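Local atomic coordinates of rhamnosidase B (Bacillus sp., PDB entry 2OKX), a protein that removes terminal alpha-L-rhamnose from rhamnosides by hydrolysis, as an alpha-L-rhamnosidase of glycoside hydrolase family 78, probably with inversion of the anomeric configuration. Residues E22-F30 with W163-W173. Sequence-based numbering, arbitrary orientation.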
loop_
_atom_site.group_PDB
_atom_site.type_symbol
_atom_site.label_atom_id
_atom_site.label_comp_id
_atom_site.label_asym_id
_atom_site.label_seq_id
_atom_site.Cartn_x
_atom_site.Cartn_y
_atom_site.Cartn_z
ATOM N N GLU A 22 -4.999 -17.342 10.197
ATOM C CA GLU A 22 -5.927 -18.458 10.075
ATOM C C GLU A 22 -7.157 -18.106 9.253
ATOM O O GLU A 22 -7.815 -17.100 9.502
ATOM C CB GLU A 22 -6.378 -18.939 11.463
ATOM C CG GLU A 22 -7.387 -20.086 11.420
ATOM C CD GLU A 22 -7.786 -20.581 12.801
ATOM O OE1 GLU A 22 -8.894 -20.235 13.278
ATOM O OE2 GLU A 22 -6.979 -21.312 13.412
ATOM N N TRP A 23 -7.459 -18.946 8.269
ATOM C CA TRP A 23 -8.632 -18.747 7.428
ATOM C C TRP A 23 -9.685 -19.747 7.904
ATOM O O TRP A 23 -9.454 -20.955 7.899
ATOM C CB TRP A 23 -8.268 -18.977 5.956
ATOM C CG TRP A 23 -7.323 -17.929 5.415
ATOM C CD1 TRP A 23 -6.716 -16.925 6.122
ATOM C CD2 TRP A 23 -6.887 -17.782 4.057
ATOM N NE1 TRP A 23 -5.932 -16.163 5.288
ATOM C CE2 TRP A 23 -6.018 -16.666 4.016
ATOM C CE3 TRP A 23 -7.146 -18.482 2.871
ATOM C CZ2 TRP A 23 -5.406 -16.234 2.832
ATOM C CZ3 TRP A 23 -6.535 -18.051 1.693
ATOM C CH2 TRP A 23 -5.677 -16.938 1.684
ATOM N N ARG A 24 -10.833 -19.236 8.331
ATOM C CA ARG A 24 -11.899 -20.084 8.852
ATOM C C ARG A 24 -13.219 -19.956 8.097
ATOM O O ARG A 24 -13.654 -18.855 7.764
ATOM C CB ARG A 24 -12.102 -19.762 10.335
ATOM C CG ARG A 24 -13.265 -20.471 11.010
ATOM C CD ARG A 24 -13.226 -20.223 12.515
ATOM N NE ARG A 24 -12.112 -20.926 13.146
ATOM C CZ ARG A 24 -12.089 -22.234 13.385
ATOM N NH1 ARG A 24 -13.126 -22.994 13.052
ATOM N NH2 ARG A 24 -11.026 -22.788 13.952
ATOM N N CYS A 25 -13.850 -21.101 7.844
ATOM C CA CYS A 25 -15.122 -21.164 7.129
ATOM C C CYS A 25 -16.320 -21.205 8.071
ATOM O O CYS A 25 -16.255 -21.790 9.152
ATOM C CB CYS A 25 -15.173 -22.415 6.249
ATOM S SG CYS A 25 -13.804 -22.610 5.095
ATOM N N PHE A 26 -17.415 -20.583 7.643
ATOM C CA PHE A 26 -18.652 -20.569 8.412
ATOM C C PHE A 26 -19.818 -20.871 7.477
ATOM O O PHE A 26 -19.829 -20.432 6.326
ATOM C CB PHE A 26 -18.881 -19.209 9.082
ATOM C CG PHE A 26 -17.880 -18.880 10.153
ATOM C CD1 PHE A 26 -16.669 -18.270 9.835
ATOM C CD2 PHE A 26 -18.145 -19.192 11.484
ATOM C CE1 PHE A 26 -15.737 -17.975 10.825
ATOM C CE2 PHE A 26 -17.221 -18.903 12.484
ATOM C CZ PHE A 26 -16.014 -18.293 12.154
ATOM N N ARG A 27 -20.788 -21.635 7.972
ATOM C CA ARG A 27 -21.967 -21.991 7.194
ATOM C C ARG A 27 -23.225 -21.830 8.034
ATOM O O ARG A 27 -23.273 -22.239 9.195
ATOM C CB ARG A 27 -21.879 -23.435 6.688
ATOM C CG ARG A 27 -20.932 -23.643 5.508
ATOM C CD ARG A 27 -20.822 -25.117 5.151
ATOM N NE ARG A 27 -22.120 -25.697 4.818
ATOM C CZ ARG A 27 -22.705 -25.601 3.629
ATOM N NH1 ARG A 27 -22.108 -24.947 2.640
ATOM N NH2 ARG A 27 -23.896 -26.152 3.430
ATOM N N GLY A 28 -24.240 -21.221 7.434
ATOM C CA GLY A 28 -25.500 -21.014 8.116
ATOM C C GLY A 28 -26.620 -21.165 7.109
ATOM O O GLY A 28 -26.512 -20.689 5.980
ATOM N N SER A 29 -27.694 -21.839 7.504
ATOM C CA SER A 29 -28.822 -22.037 6.610
ATOM C C SER A 29 -30.105 -21.546 7.248
ATOM O O SER A 29 -30.181 -21.366 8.463
ATOM C CB SER A 29 -28.964 -23.517 6.248
ATOM O OG SER A 29 -27.836 -23.978 5.526
ATOM N N PHE A 30 -31.112 -21.323 6.415
ATOM C CA PHE A 30 -32.408 -20.863 6.882
ATOM C C PHE A 30 -33.431 -21.042 5.770
ATOM O O PHE A 30 -33.079 -21.113 4.593
ATOM C CB PHE A 30 -32.350 -19.386 7.286
ATOM C CG PHE A 30 -32.121 -18.447 6.133
ATOM C CD1 PHE A 30 -30.859 -18.315 5.564
ATOM C CD2 PHE A 30 -33.173 -17.701 5.612
ATOM C CE1 PHE A 30 -30.646 -17.452 4.493
ATOM C CE2 PHE A 30 -32.970 -16.834 4.539
ATOM C CZ PHE A 30 -31.704 -16.711 3.979
ATOM N N TRP A 163 -17.204 -26.455 -0.061
ATOM C CA TRP A 163 -17.633 -26.073 1.283
ATOM C C TRP A 163 -18.635 -24.919 1.348
ATOM O O TRP A 163 -19.342 -24.762 2.346
ATOM C CB TRP A 163 -16.421 -25.719 2.153
ATOM C CG TRP A 163 -15.752 -24.419 1.780
ATOM C CD1 TRP A 163 -14.723 -24.245 0.902
ATOM C CD2 TRP A 163 -16.090 -23.114 2.267
ATOM N NE1 TRP A 163 -14.396 -22.913 0.810
ATOM C CE2 TRP A 163 -15.221 -22.196 1.637
ATOM C CE3 TRP A 163 -17.042 -22.631 3.174
ATOM C CZ2 TRP A 163 -15.276 -20.818 1.885
ATOM C CZ3 TRP A 163 -17.097 -21.260 3.422
ATOM C CH2 TRP A 163 -16.218 -20.371 2.777
ATOM N N ALA A 164 -18.699 -24.109 0.293
ATOM C CA ALA A 164 -19.608 -22.969 0.279
ATOM C C ALA A 164 -20.917 -23.221 -0.459
ATOM O O ALA A 164 -21.805 -22.367 -0.457
ATOM C CB ALA A 164 -18.905 -21.755 -0.321
ATOM N N LEU A 165 -21.047 -24.388 -1.081
ATOM C CA LEU A 165 -22.258 -24.706 -1.829
ATOM C C LEU A 165 -23.419 -25.150 -0.944
ATOM O O LEU A 165 -23.220 -25.765 0.102
ATOM C CB LEU A 165 -21.962 -25.780 -2.880
ATOM C CG LEU A 165 -20.893 -25.409 -3.913
ATOM C CD1 LEU A 165 -20.763 -26.527 -4.935
ATOM C CD2 LEU A 165 -21.266 -24.100 -4.600
ATOM N N PRO A 166 -24.655 -24.831 -1.356
ATOM C CA PRO A 166 -25.878 -25.179 -0.626
ATOM C C PRO A 166 -26.022 -26.667 -0.308
ATOM O O PRO A 166 -26.484 -27.038 0.772
ATOM C CB PRO A 166 -26.982 -24.684 -1.558
ATOM C CG PRO A 166 -26.355 -23.482 -2.197
ATOM C CD PRO A 166 -24.970 -23.990 -2.525
ATOM N N ALA A 167 -25.620 -27.516 -1.247
ATOM C CA ALA A 167 -25.735 -28.961 -1.069
ATOM C C ALA A 167 -24.568 -29.601 -0.320
ATOM O O ALA A 167 -24.537 -30.819 -0.136
ATOM C CB ALA A 167 -25.904 -29.629 -2.425
ATOM N N PHE A 168 -23.607 -28.792 0.111
ATOM C CA PHE A 168 -22.456 -29.327 0.828
ATOM C C PHE A 168 -22.869 -29.932 2.165
ATOM O O PHE A 168 -23.692 -29.371 2.885
ATOM C CB PHE A 168 -21.410 -28.232 1.055
ATOM C CG PHE A 168 -20.170 -28.715 1.756
ATOM C CD1 PHE A 168 -20.009 -28.526 3.126
ATOM C CD2 PHE A 168 -19.177 -29.386 1.052
ATOM C CE1 PHE A 168 -18.874 -28.998 3.783
ATOM C CE2 PHE A 168 -18.038 -29.865 1.700
ATOM C CZ PHE A 168 -17.887 -29.670 3.069
ATOM N N ASP A 169 -22.294 -31.083 2.489
ATOM C CA ASP A 169 -22.599 -31.761 3.743
ATOM C C ASP A 169 -21.619 -31.362 4.844
ATOM O O ASP A 169 -20.478 -31.818 4.872
ATOM C CB ASP A 169 -22.577 -33.279 3.534
ATOM C CG ASP A 169 -22.602 -34.048 4.841
ATOM O OD1 ASP A 169 -23.316 -33.622 5.773
ATOM O OD2 ASP A 169 -21.912 -35.087 4.928
ATOM N N ASP A 170 -22.077 -30.506 5.750
ATOM C CA ASP A 170 -21.248 -30.034 6.850
ATOM C C ASP A 170 -21.659 -30.684 8.167
ATOM O O ASP A 170 -21.412 -30.139 9.242
ATOM C CB ASP A 170 -21.360 -28.512 6.972
ATOM C CG ASP A 170 -22.778 -28.054 7.259
ATOM O OD1 ASP A 170 -23.682 -28.914 7.335
ATOM O OD2 ASP A 170 -22.991 -26.833 7.408
ATOM N N GLY A 171 -22.286 -31.853 8.075
ATOM C CA GLY A 171 -22.722 -32.554 9.268
ATOM C C GLY A 171 -21.600 -32.821 10.254
ATOM O O GLY A 171 -21.821 -32.821 11.465
ATOM N N GLY A 172 -20.394 -33.042 9.737
ATOM C CA GLY A 172 -19.257 -33.318 10.597
ATOM C C GLY A 172 -18.539 -32.080 11.107
ATOM O O GLY A 172 -17.522 -32.186 11.792
ATOM N N TRP A 173 -19.066 -30.906 10.778
ATOM C CA TRP A 173 -18.463 -29.651 11.209
ATOM C C TRP A 173 -18.862 -29.290 12.628
ATOM O O TRP A 173 -20.005 -29.500 13.035
ATOM C CB TRP A 173 -18.886 -28.514 10.275
ATOM C CG TRP A 173 -18.162 -28.491 8.964
ATOM C CD1 TRP A 173 -17.642 -29.558 8.288
ATOM C CD2 TRP A 173 -17.918 -27.340 8.149
ATOM N NE1 TRP A 173 -17.089 -29.142 7.100
ATOM C CE2 TRP A 173 -17.245 -27.785 6.990
ATOM C CE3 TRP A 173 -18.204 -25.974 8.286
ATOM C CZ2 TRP A 173 -16.852 -26.910 5.970
ATOM C CZ3 TRP A 173 -17.813 -25.104 7.269
ATOM C CH2 TRP A 173 -17.144 -25.579 6.127
HETATM O O HOH W 1 -24.624 -25.201 8.370
#
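Arg-27, projecting from strand 22-30, sinks its guanidinium into the loop 163-173 and is bound there by a carboxylate and two carbonyls. Arg-27 NE donates to OD2 of Asp-170 at 3.0 Å, a salt bridge in which the acceptor lies in the guanidinium plane while the nitrogen stands above the carboxylate plane, the two planes being 82° apart. Arg-27 NH1 donates to both Trp-163 O at 2.8 Å and Leu-165 O at 2.9 Å, approaching each carbonyl from above its plane. Phe-168 places its CB over one guanidinium face. A bend at chi3 (58°) turns the end of the arginine chain toward these acceptors, while Arg-27 CD rests on the six-membered ring of Trp-173, 4.1 Å from the centroid.

Two residues back, Cys-25 meets the indole of Trp-163: SG sits over the six-membered ring, 3.6 Å from its centroid, and CB adds a CH-pi contact on the same face. Ala-164 CB backs the opposite face. Cys-25 CB also touches Trp-173 CH2 at 3.7 Å.

The loop is shaped from within. A type I turn directs Phe-168 N to Leu-165 O, from the face opposite to Arg-27 NH1; a second type I turn runs from Asp-170 to Trp-173, and Asp-169 OD1 closes an Asx turn on Gly-171 N. The loop belongs to the alpha-L-rhamnosidase N-terminal domain; strand 22-31 lies between strands 130-133 and 87-96 of a seven-stranded antiparallel sheet, and Arg-87 donates to Pro-166 O.

Shortening Arg-27 to an alanine would probably cost Asp-170 this salt bridge and leave the Trp-163 and Leu-165 carbonyls without the NH1 donor. Alongside the Cys-25 contacts, buried Arg-27 thus joins the loop leading into strand 174-181 to the sheet, its charge probably balanced by Asp-170 and the carbonyl dipoles.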